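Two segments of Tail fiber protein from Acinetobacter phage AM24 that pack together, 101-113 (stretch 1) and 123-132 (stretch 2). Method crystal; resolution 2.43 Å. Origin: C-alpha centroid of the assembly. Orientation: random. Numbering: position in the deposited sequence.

Stretch 1, residues 101-113: KWNTHADPCWFGA
Stretch 2, residues 123-132: AQVQKAVDVS

No hydrogen bond crosses this contact: an irregular stretch, mostly loop, packs against a helix by shape and mainly apolar contact, burying 551 Å² summed over both sides. Polar groups such as D107 OD1, K127 NZ and S132 OG are satisfied within their own stretch or elsewhere in the structure; the turn is held by its own hydrogen bonds, and the helix packs against it without adding any.

The helix, which begins earlier in the chain, carries i to i+4 bonds such as V129 N to V125 O at 3.0 Å; at V131 and S132 phi/psi are -88/-9 and -110/4, and the corresponding bonds are weak. In stretch 1, W102 at -157/135 and A106 at -73/141 are extended, and the backbone bends between them at N103 (-125/11) and T104 (-111/-145), then tightens into a 3-10 segment at 108-110. D107, chi1 t, pins the start of that turn: its OD1 accepts from C109 N at 2.8 Å, while its backbone O accepts from W110 N at 3.0 Å. P108 O then takes both F111 N at 3.1 Å and A113 N at 3.2 Å. The register is antiparallel: W102 lies by V131 and S132, A106 by A128, and A113 by Q124. The CA atoms of P108 and V125 are 5.0 Å apart, those of A113 and Q124 5.3 Å.

F111 is the centerpiece, with 103 Å² covered by the helix. With chi1 m and chi2 near 92°, its ring lies beneath K127, whose CB sits 3.7 Å from the ring centroid and 13° off the normal, a CH-pi contact over one face. The lysine chain continues from chi1 m through three t angles, its CD 3.6 Å from F111 CD2, and NZ is satisfied elsewhere in the structure. V131 CG2 meets the ring edge, 4.0 Å from F111 CZ, and A128 CA approaches F111 CE1 to 3.7 Å.

Small side chains meet closely where A106 faces A128: A106 CB and A128 CB are 3.8 Å apart, and A106 CB also reaches S132 CB at 3.7 Å. P108 adds its ring, CB lying 3.9 Å from V125 CG2 and CG 4.3 Å from A128 CB. V125 points its CA-to-CB bond away from the loop, yet this methyl still makes contact.

S132, chi1 p, turns its OG back to A128 O at 2.6 Å, so the hydroxyl is bonded within its own stretch. Beside it, W102, chi1 p and chi2 -74°, presents a ring edge: CH2 is 3.4 Å from V131 O and 4.1 Å from S132 CA, and CZ2 is 4.2 Å from V131 CG2, chi1 of that valine being m.

At the other end, Q124 covers the turn with its aliphatic part. Chi1 m and chi2 p bring CG to 3.3 Å from F111 O and 3.6 Å from A113 N. G112 between them adopts 102/21, where a CB would be jammed against the preceding carbonyl O; the backbone itself calls for glycine. A113 CB completes the end, 3.9 Å from Q124 CB.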

# COMPACT_ATOMS: atom_id res chain seq x y z
N LYS A 101 -31.02 15.00 -29.30
CA LYS A 101 -31.15 15.32 -27.88
C LYS A 101 -30.29 14.33 -27.10
O LYS A 101 -30.57 13.13 -27.08
CB LYS A 101 -32.60 15.25 -27.44
CG LYS A 101 -33.56 16.12 -28.23
CD LYS A 101 -33.97 17.36 -27.44
CE LYS A 101 -35.42 17.73 -27.71
NZ LYS A 101 -35.85 18.87 -26.85
N TRP A 102 -29.22 14.84 -26.47
CA TRP A 102 -28.35 14.00 -25.66
C TRP A 102 -27.62 14.87 -24.65
O TRP A 102 -27.11 15.94 -25.01
CB TRP A 102 -27.36 13.22 -26.53
CG TRP A 102 -26.37 14.07 -27.28
CD1 TRP A 102 -26.62 14.83 -28.39
CD2 TRP A 102 -24.98 14.23 -26.99
NE1 TRP A 102 -25.47 15.46 -28.80
CE2 TRP A 102 -24.45 15.11 -27.96
CE3 TRP A 102 -24.13 13.72 -26.01
CZ2 TRP A 102 -23.10 15.48 -27.97
CZ3 TRP A 102 -22.79 14.09 -26.02
CH2 TRP A 102 -22.30 14.97 -27.00
N ASN A 103 -27.58 14.42 -23.40
CA ASN A 103 -26.85 15.11 -22.34
C ASN A 103 -25.85 14.19 -21.66
O ASN A 103 -25.31 14.55 -20.60
CB ASN A 103 -27.82 15.70 -21.32
CG ASN A 103 -28.80 14.68 -20.78
OD1 ASN A 103 -28.54 13.48 -20.79
ND2 ASN A 103 -29.94 15.16 -20.29
N THR A 104 -25.60 13.01 -22.22
CA THR A 104 -24.66 12.07 -21.65
C THR A 104 -23.43 11.94 -22.54
O THR A 104 -23.00 12.91 -23.18
CB THR A 104 -25.30 10.70 -21.48
OG1 THR A 104 -25.48 10.10 -22.77
CG2 THR A 104 -26.65 10.82 -20.78
N HIS A 105 -22.89 10.74 -22.59
CA HIS A 105 -21.72 10.42 -23.38
C HIS A 105 -22.11 10.08 -24.82
O HIS A 105 -23.16 9.48 -25.07
CB HIS A 105 -21.00 9.23 -22.74
CG HIS A 105 -21.93 8.15 -22.28
ND1 HIS A 105 -23.03 7.76 -23.02
CD2 HIS A 105 -21.94 7.39 -21.16
CE1 HIS A 105 -23.67 6.80 -22.38
NE2 HIS A 105 -23.03 6.55 -21.25
N ALA A 106 -21.24 10.44 -25.75
CA ALA A 106 -21.46 10.15 -27.16
C ALA A 106 -21.27 8.67 -27.48
O ALA A 106 -20.38 8.01 -26.95
CB ALA A 106 -20.54 11.00 -28.03
N ASP A 107 -22.14 8.16 -28.36
CA ASP A 107 -22.14 6.77 -28.82
C ASP A 107 -21.58 6.75 -30.24
O ASP A 107 -22.12 7.46 -31.11
CB ASP A 107 -23.56 6.21 -28.78
CG ASP A 107 -23.69 4.77 -29.27
OD1 ASP A 107 -22.70 4.16 -29.72
OD2 ASP A 107 -24.78 4.22 -29.18
N PRO A 108 -20.47 6.05 -30.52
CA PRO A 108 -20.00 6.00 -31.92
C PRO A 108 -21.03 5.45 -32.88
O PRO A 108 -20.94 5.70 -34.08
CB PRO A 108 -18.75 5.11 -31.87
CG PRO A 108 -18.29 5.20 -30.48
CD PRO A 108 -19.53 5.36 -29.62
N CYS A 109 -22.02 4.71 -32.37
CA CYS A 109 -23.05 4.15 -33.25
C CYS A 109 -23.93 5.24 -33.85
O CYS A 109 -24.52 5.00 -34.91
CB CYS A 109 -23.92 3.15 -32.49
SG CYS A 109 -23.19 1.50 -32.32
N TRP A 110 -24.02 6.40 -33.21
CA TRP A 110 -24.74 7.52 -33.80
C TRP A 110 -24.20 7.86 -35.19
O TRP A 110 -24.96 8.23 -36.09
CB TRP A 110 -24.64 8.74 -32.89
CG TRP A 110 -25.26 8.54 -31.55
CD1 TRP A 110 -26.12 7.54 -31.19
CD2 TRP A 110 -25.09 9.37 -30.40
NE1 TRP A 110 -26.49 7.70 -29.87
CE2 TRP A 110 -25.87 8.81 -29.37
CE3 TRP A 110 -24.36 10.53 -30.14
CZ2 TRP A 110 -25.93 9.37 -28.10
CZ3 TRP A 110 -24.42 11.09 -28.88
CH2 TRP A 110 -25.20 10.51 -27.87
N PHE A 111 -22.89 7.72 -35.38
CA PHE A 111 -22.22 8.08 -36.62
C PHE A 111 -21.98 6.90 -37.54
O PHE A 111 -21.38 7.07 -38.61
CB PHE A 111 -20.88 8.77 -36.32
CG PHE A 111 -21.01 9.99 -35.47
CD1 PHE A 111 -20.91 9.91 -34.09
CD2 PHE A 111 -21.23 11.23 -36.04
CE1 PHE A 111 -21.03 11.03 -33.30
CE2 PHE A 111 -21.36 12.36 -35.26
CZ PHE A 111 -21.25 12.26 -33.89
N GLY A 112 -22.42 5.70 -37.16
CA GLY A 112 -22.32 4.55 -38.02
C GLY A 112 -21.21 3.57 -37.71
O GLY A 112 -20.83 2.80 -38.59
N ALA A 113 -20.67 3.58 -36.49
CA ALA A 113 -19.64 2.62 -36.12
C ALA A 113 -20.18 1.19 -36.23
O ALA A 113 -21.21 0.86 -35.64
CB ALA A 113 -19.14 2.89 -34.70
N ALA A 123 -12.95 6.10 -37.61
CA ALA A 123 -13.41 7.41 -38.07
C ALA A 123 -14.71 7.82 -37.37
O ALA A 123 -14.91 9.00 -37.07
CB ALA A 123 -13.60 7.40 -39.58
N GLN A 124 -15.58 6.85 -37.10
CA GLN A 124 -16.82 7.13 -36.39
C GLN A 124 -16.56 7.36 -34.91
O GLN A 124 -17.20 8.22 -34.29
CB GLN A 124 -17.82 5.99 -36.60
CG GLN A 124 -18.35 5.87 -38.02
CD GLN A 124 -17.43 5.07 -38.93
OE1 GLN A 124 -17.02 3.96 -38.60
NE2 GLN A 124 -17.11 5.64 -40.09
N VAL A 125 -15.64 6.59 -34.32
CA VAL A 125 -15.22 6.86 -32.94
C VAL A 125 -14.62 8.25 -32.84
O VAL A 125 -14.87 8.98 -31.87
CB VAL A 125 -14.22 5.78 -32.47
CG1 VAL A 125 -13.62 6.15 -31.12
CG2 VAL A 125 -14.90 4.42 -32.39
N GLN A 126 -13.84 8.66 -33.84
CA GLN A 126 -13.27 10.00 -33.83
C GLN A 126 -14.36 11.07 -33.84
O GLN A 126 -14.24 12.10 -33.17
CB GLN A 126 -12.34 10.19 -35.03
CG GLN A 126 -11.60 11.52 -35.05
CD GLN A 126 -10.56 11.62 -33.96
OE1 GLN A 126 -9.48 11.03 -34.06
NE2 GLN A 126 -10.87 12.36 -32.90
N LYS A 127 -15.44 10.83 -34.59
CA LYS A 127 -16.54 11.79 -34.63
C LYS A 127 -17.21 11.92 -33.27
O LYS A 127 -17.57 13.03 -32.85
CB LYS A 127 -17.57 11.37 -35.69
CG LYS A 127 -17.15 11.67 -37.13
CD LYS A 127 -18.23 11.24 -38.11
CE LYS A 127 -18.02 11.86 -39.49
NZ LYS A 127 -19.24 11.70 -40.34
N ALA A 128 -17.38 10.80 -32.56
CA ALA A 128 -17.95 10.87 -31.22
C ALA A 128 -17.02 11.59 -30.25
O ALA A 128 -17.49 12.28 -29.33
CB ALA A 128 -18.26 9.46 -30.71
N VAL A 129 -15.70 11.46 -30.43
CA VAL A 129 -14.74 12.18 -29.58
C VAL A 129 -14.90 13.69 -29.78
O VAL A 129 -14.92 14.46 -28.81
CB VAL A 129 -13.30 11.73 -29.89
CG1 VAL A 129 -12.29 12.68 -29.25
CG2 VAL A 129 -13.06 10.31 -29.43
N ASP A 130 -15.04 14.12 -31.03
CA ASP A 130 -15.02 15.55 -31.33
C ASP A 130 -16.22 16.28 -30.75
O ASP A 130 -16.10 17.41 -30.28
CB ASP A 130 -14.93 15.75 -32.85
CG ASP A 130 -13.71 15.09 -33.45
OD1 ASP A 130 -12.68 14.97 -32.74
OD2 ASP A 130 -13.77 14.67 -34.62
N VAL A 131 -17.40 15.65 -30.76
CA VAL A 131 -18.60 16.31 -30.25
C VAL A 131 -18.81 16.14 -28.75
O VAL A 131 -19.67 16.80 -28.17
CB VAL A 131 -19.87 15.83 -31.00
CG1 VAL A 131 -19.70 16.03 -32.50
CG2 VAL A 131 -20.15 14.37 -30.68
N SER A 132 -18.03 15.28 -28.10
CA SER A 132 -18.22 14.99 -26.68
C SER A 132 -17.10 15.54 -25.80
O SER A 132 -17.11 15.30 -24.59
CB SER A 132 -18.35 13.48 -26.47
OG SER A 132 -17.14 12.83 -26.79